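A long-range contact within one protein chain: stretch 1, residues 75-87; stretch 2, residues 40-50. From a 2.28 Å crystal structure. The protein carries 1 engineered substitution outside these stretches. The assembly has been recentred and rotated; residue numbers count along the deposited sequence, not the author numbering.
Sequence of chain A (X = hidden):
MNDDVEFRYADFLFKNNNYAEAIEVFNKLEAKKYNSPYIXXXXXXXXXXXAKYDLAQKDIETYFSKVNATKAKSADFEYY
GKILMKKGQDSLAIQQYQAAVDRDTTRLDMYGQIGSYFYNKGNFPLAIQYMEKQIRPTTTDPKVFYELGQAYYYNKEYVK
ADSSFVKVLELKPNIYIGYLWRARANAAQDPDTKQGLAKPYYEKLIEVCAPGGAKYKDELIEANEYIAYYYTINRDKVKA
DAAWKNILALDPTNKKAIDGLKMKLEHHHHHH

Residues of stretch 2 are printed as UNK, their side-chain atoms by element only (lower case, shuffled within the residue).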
# COMPACT_ATOMS: atom_id res chain seq x y z
N ALA A 75 -16.64 3.96 -10.40
CA ALA A 75 -15.56 3.14 -10.90
C ALA A 75 -14.91 3.68 -12.16
O ALA A 75 -13.69 3.62 -12.32
CB ALA A 75 -16.07 1.72 -11.15
N ASP A 76 -15.71 4.19 -13.08
CA ASP A 76 -15.17 4.72 -14.33
C ASP A 76 -14.21 5.87 -14.08
O ASP A 76 -13.15 5.94 -14.71
CB ASP A 76 -16.31 5.17 -15.24
CG ASP A 76 -17.36 4.12 -15.39
OD1 ASP A 76 -16.98 2.96 -15.70
OD2 ASP A 76 -18.55 4.44 -15.21
N PHE A 77 -14.57 6.78 -13.17
CA PHE A 77 -13.70 7.91 -12.86
C PHE A 77 -12.42 7.38 -12.20
O PHE A 77 -11.31 7.85 -12.49
CB PHE A 77 -14.41 8.89 -11.92
CG PHE A 77 -15.52 9.65 -12.57
CD1 PHE A 77 -15.26 10.85 -13.22
CD2 PHE A 77 -16.81 9.13 -12.59
CE1 PHE A 77 -16.29 11.54 -13.88
CE2 PHE A 77 -17.84 9.81 -13.25
CZ PHE A 77 -17.58 11.01 -13.89
N GLU A 78 -12.59 6.39 -11.32
CA GLU A 78 -11.45 5.78 -10.63
C GLU A 78 -10.42 5.28 -11.63
O GLU A 78 -9.24 5.62 -11.54
CB GLU A 78 -11.93 4.63 -9.75
CG GLU A 78 -10.85 3.68 -9.31
CD GLU A 78 -11.38 2.57 -8.45
OE1 GLU A 78 -12.52 2.10 -8.70
OE2 GLU A 78 -10.67 2.15 -7.52
N TYR A 79 -10.85 4.47 -12.60
CA TYR A 79 -9.94 3.95 -13.60
C TYR A 79 -9.41 5.02 -14.54
O TYR A 79 -8.33 4.87 -15.11
CB TYR A 79 -10.60 2.81 -14.39
CG TYR A 79 -10.54 1.51 -13.63
CD1 TYR A 79 -11.56 1.12 -12.78
CD2 TYR A 79 -9.38 0.73 -13.67
CE1 TYR A 79 -11.44 0.00 -11.97
CE2 TYR A 79 -9.25 -0.39 -12.87
CZ TYR A 79 -10.27 -0.75 -12.02
OH TYR A 79 -10.09 -1.83 -11.20
N TYR A 80 -10.15 6.11 -14.70
CA TYR A 80 -9.68 7.18 -15.56
C TYR A 80 -8.43 7.71 -14.88
O TYR A 80 -7.40 7.88 -15.52
CB TYR A 80 -10.73 8.29 -15.69
CG TYR A 80 -10.40 9.30 -16.76
CD1 TYR A 80 -9.40 9.06 -17.70
CD2 TYR A 80 -11.12 10.49 -16.86
CE1 TYR A 80 -9.12 9.98 -18.72
CE2 TYR A 80 -10.85 11.42 -17.87
CZ TYR A 80 -9.85 11.15 -18.79
OH TYR A 80 -9.55 12.07 -19.76
N GLY A 81 -8.54 7.95 -13.57
CA GLY A 81 -7.42 8.44 -12.80
C GLY A 81 -6.27 7.45 -12.73
O GLY A 81 -5.10 7.83 -12.86
N LYS A 82 -6.58 6.17 -12.51
CA LYS A 82 -5.51 5.18 -12.46
C LYS A 82 -4.77 5.19 -13.79
O LYS A 82 -3.55 5.08 -13.84
CB LYS A 82 -6.05 3.78 -12.21
CG LYS A 82 -6.55 3.51 -10.81
CD LYS A 82 -6.90 2.03 -10.67
CE LYS A 82 -7.61 1.73 -9.36
NZ LYS A 82 -6.84 2.19 -8.18
N ILE A 83 -5.52 5.32 -14.88
CA ILE A 83 -4.92 5.35 -16.21
C ILE A 83 -4.10 6.61 -16.44
O ILE A 83 -3.04 6.54 -17.07
CB ILE A 83 -5.98 5.21 -17.32
CG1 ILE A 83 -6.62 3.83 -17.23
CG2 ILE A 83 -5.35 5.37 -18.68
CD1 ILE A 83 -7.86 3.69 -18.08
N LEU A 84 -4.57 7.74 -15.94
CA LEU A 84 -3.85 9.00 -16.10
C LEU A 84 -2.59 8.98 -15.25
O LEU A 84 -1.51 9.41 -15.68
CB LEU A 84 -4.73 10.20 -15.71
CG LEU A 84 -5.84 10.55 -16.71
CD1 LEU A 84 -6.83 11.50 -16.07
CD2 LEU A 84 -5.23 11.17 -17.97
N MSE A 85 -2.70 8.48 -14.02
CA MSE A 85 -1.51 8.43 -13.19
C MSE A 85 -0.42 7.64 -13.91
O MSE A 85 0.74 8.05 -13.93
CB MSE A 85 -1.83 7.82 -11.82
CG MSE A 85 -0.72 7.99 -10.80
SE MSE A 85 -0.38 9.84 -10.36
CE MSE A 85 -1.76 10.03 -8.99
N LYS A 86 -0.78 6.51 -14.53
CA LYS A 86 0.23 5.72 -15.24
C LYS A 86 0.84 6.46 -16.42
O LYS A 86 1.98 6.19 -16.80
CB LYS A 86 -0.38 4.40 -15.75
CG LYS A 86 -0.59 3.33 -14.69
CD LYS A 86 0.73 2.91 -14.08
CE LYS A 86 0.57 1.71 -13.15
NZ LYS A 86 -0.25 2.03 -11.95
N LYS A 87 0.09 7.39 -17.01
CA LYS A 87 0.57 8.16 -18.15
C LYS A 87 1.28 9.45 -17.73
O LYS A 87 1.64 10.29 -18.57
CB LYS A 87 -0.61 8.47 -19.08
CG LYS A 87 -1.12 7.24 -19.80
CD LYS A 87 -0.48 7.14 -21.18
CE LYS A 87 1.03 7.24 -21.11
NZ LYS A 87 1.59 7.53 -22.45
N UNK A 40 -16.28 0.12 -24.11
CA UNK A 40 -15.09 0.92 -23.96
C UNK A 40 -14.54 1.05 -22.54
O UNK A 40 -13.33 0.96 -22.35
c UNK A 40 -16.93 2.30 -26.54
c UNK A 40 -14.61 1.96 -26.98
c UNK A 40 -15.34 2.30 -24.58
c UNK A 40 -15.63 2.21 -26.06
c UNK A 40 -16.18 1.90 -28.80
o UNK A 40 -16.44 1.77 -30.15
c UNK A 40 -14.87 1.81 -28.34
c UNK A 40 -17.21 2.15 -27.91
N UNK A 41 -15.40 1.23 -21.54
CA UNK A 41 -14.86 1.35 -20.19
C UNK A 41 -14.32 0.01 -19.71
O UNK A 41 -13.42 -0.03 -18.87
n UNK A 41 -17.66 0.98 -17.83
o UNK A 41 -17.51 0.27 -19.94
c UNK A 41 -17.09 0.97 -19.02
c UNK A 41 -15.91 1.90 -19.21
N UNK A 42 -14.84 -1.08 -20.26
CA UNK A 42 -14.40 -2.41 -19.88
C UNK A 42 -13.10 -2.77 -20.60
O UNK A 42 -12.20 -3.36 -20.01
c UNK A 42 -17.75 -4.40 -19.63
n UNK A 42 -18.86 -4.39 -18.67
c UNK A 42 -15.49 -3.44 -20.21
n UNK A 42 -19.58 -2.26 -19.22
c UNK A 42 -19.70 -3.37 -18.50
c UNK A 42 -16.70 -3.34 -19.30
n UNK A 42 -20.67 -3.47 -17.60
N UNK A 43 -13.01 -2.39 -21.87
CA UNK A 43 -11.81 -2.68 -22.64
C UNK A 43 -10.70 -1.82 -22.06
O UNK A 43 -9.55 -2.25 -21.98
c UNK A 43 -12.02 -2.35 -24.12
n UNK A 43 -12.17 -2.08 -29.12
n UNK A 43 -11.30 -1.54 -27.05
c UNK A 43 -11.01 -3.00 -25.06
c UNK A 43 -11.65 -1.19 -28.29
n UNK A 43 -11.46 0.06 -28.70
c UNK A 43 -11.44 -2.90 -26.52
N UNK A 44 -11.05 -0.62 -21.62
CA UNK A 44 -10.06 0.28 -21.04
C UNK A 44 -9.41 -0.40 -19.83
O UNK A 44 -8.19 -0.43 -19.72
c UNK A 44 -10.72 1.58 -20.62
N UNK A 45 -10.23 -0.95 -18.94
CA UNK A 45 -9.72 -1.65 -17.77
C UNK A 45 -8.89 -2.87 -18.19
O UNK A 45 -7.82 -3.11 -17.64
c UNK A 45 -11.56 -0.95 -16.23
c UNK A 45 -10.30 -3.05 -15.77
c UNK A 45 -10.86 -2.14 -16.86
N UNK A 46 -9.38 -3.63 -19.16
CA UNK A 46 -8.62 -4.79 -19.61
C UNK A 46 -7.21 -4.31 -19.99
O UNK A 46 -6.21 -4.76 -19.41
c UNK A 46 -9.32 -5.47 -20.80
s UNK A 46 -10.91 -6.30 -20.37
N UNK A 47 -7.12 -3.37 -20.92
CA UNK A 47 -5.83 -2.83 -21.34
C UNK A 47 -5.00 -2.35 -20.15
O UNK A 47 -3.79 -2.57 -20.08
c UNK A 47 -6.02 -1.70 -22.35
c UNK A 47 -5.64 -3.42 -25.73
c UNK A 47 -7.41 -1.68 -24.48
c UNK A 47 -7.64 -2.07 -25.80
c UNK A 47 -6.75 -2.94 -26.42
o UNK A 47 -6.96 -3.33 -27.72
c UNK A 47 -5.42 -3.02 -24.42
c UNK A 47 -6.29 -2.15 -23.77
N UNK A 48 -5.65 -1.68 -19.20
CA UNK A 48 -4.97 -1.17 -18.01
C UNK A 48 -4.34 -2.29 -17.18
O UNK A 48 -3.23 -2.13 -16.66
c UNK A 48 -5.70 -0.85 -14.68
o UNK A 48 -3.84 0.84 -12.02
c UNK A 48 -4.60 1.08 -15.60
c UNK A 48 -5.17 -0.55 -13.42
c UNK A 48 -5.42 -0.04 -15.78
c UNK A 48 -4.08 1.38 -14.35
c UNK A 48 -5.96 -0.39 -17.14
c UNK A 48 -4.36 0.56 -13.26
N UNK A 49 -5.04 -3.41 -17.03
CA UNK A 49 -4.52 -4.53 -16.25
C UNK A 49 -3.38 -5.23 -17.01
O UNK A 49 -2.52 -5.86 -16.41
o UNK A 49 -7.13 -3.94 -12.94
c UNK A 49 -5.63 -5.54 -15.92
c UNK A 49 -6.37 -4.65 -13.64
o UNK A 49 -5.30 -5.12 -13.20
c UNK A 49 -6.78 -4.98 -15.06
N UNK A 50 -3.39 -5.10 -18.34
CA UNK A 50 -2.35 -5.67 -19.19
C UNK A 50 -1.27 -4.61 -19.43
O UNK A 50 -0.47 -4.73 -20.36
c UNK A 50 -2.91 -6.12 -20.54
c UNK A 50 -3.85 -7.33 -20.60
c UNK A 50 -4.14 -7.70 -22.05
c UNK A 50 -3.21 -8.50 -19.88
O HOH W 1 -2.90 3.61 -11.67

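Position 40 opens the helix with one carbon leading to a six-carbon ring that bears an oxygen, the pattern of tyrosine. Tyr40 stays out of reach of stretch 1, and its hydroxyl is hydrogen-bonded elsewhere in the structure.

Position 41 has two side-chain carbons, the second carrying one oxygen and one nitrogen. The nitrogen lies 3.0 Å from OD1 of Asp76, an acceptor that calls for a donor, and the short amide of asparagine supplies it. Asn41 ND2 donates to Asp76 OD1 with an N-H...acceptor angle of 166°, nearly straight, so this polar pair ties together the first residues in register.

Position 42 shows three carbons, a nitrogen, then a carbon with two more nitrogens: arginine. The CA-to-CB bond of Arg42 points away from stretch 1, and the residue makes no contact there. Position 43 repeats the same atoms and is also arginine; Arg43 is buried and out of reach of stretch 1, and its guanidinium nitrogens find hydrogen bonds elsewhere in the structure.

At position 44 a single carbon makes the whole side chain, so the residue is alanine. Ala44 points toward the other helix, and its CB rests 4.4 Å from CD1 of Ile83, a modest apolar contact made without a long side chain.

Position 45 has one carbon carrying two others, the beta-branched fork of valine. One methyl of Val45, CG2, sits over a face of the Tyr79 ring, 3.7 Å from Tyr79 CG and only 17° off the ring normal, a CH-pi contact in which an apolar group covers the aromatic surface.

Position 46 is one carbon and one sulfur, hence cysteine; Cys46 is buried away from this contact. Position 47 has a six-carbon ring bearing an oxygen, a tyrosine, and Tyr47 too is out of reach of stretch 1.

Position 48 has the same ring and oxygen, but here they enter a hole formed by Tyr79, Lys82, Ile83 and Lys86. It is tyrosine: a flat ring fills the space while its hydroxyl reaches polar company. Tyr48 CD1 lies 3.8 Å from Ile83 CG1, and the edge of Tyr79 faces the Tyr48 ring, with planes at 82°. Water 1 lies 2.9 Å from Tyr48 OH, donates to Lys82 O and accepts from Lys86 NZ.

Position 49 has three carbons, the third carrying two oxygens, so it is glutamate. Glu49 is exposed, as suits a charged carboxylate, and its OE2 comes within 4.0 Å of Tyr79 OH. Position 50, with four carbons forked at the second, is leucine; Leu50 leaves helical geometry and does not touch stretch 1.

The two helices run in broadly the same direction, 38° apart, with axes 10.6 Å apart at closest approach. Tyr48 has more of its surface covered by the other stretch than any other residue here, and locks as a knob into the hole, while Val45 packs on Tyr79 and the Asn41–Asp76 hydrogen bond fastens the beginning of the contact.

Stretch 2 40-50: YNRRAVCYYEL
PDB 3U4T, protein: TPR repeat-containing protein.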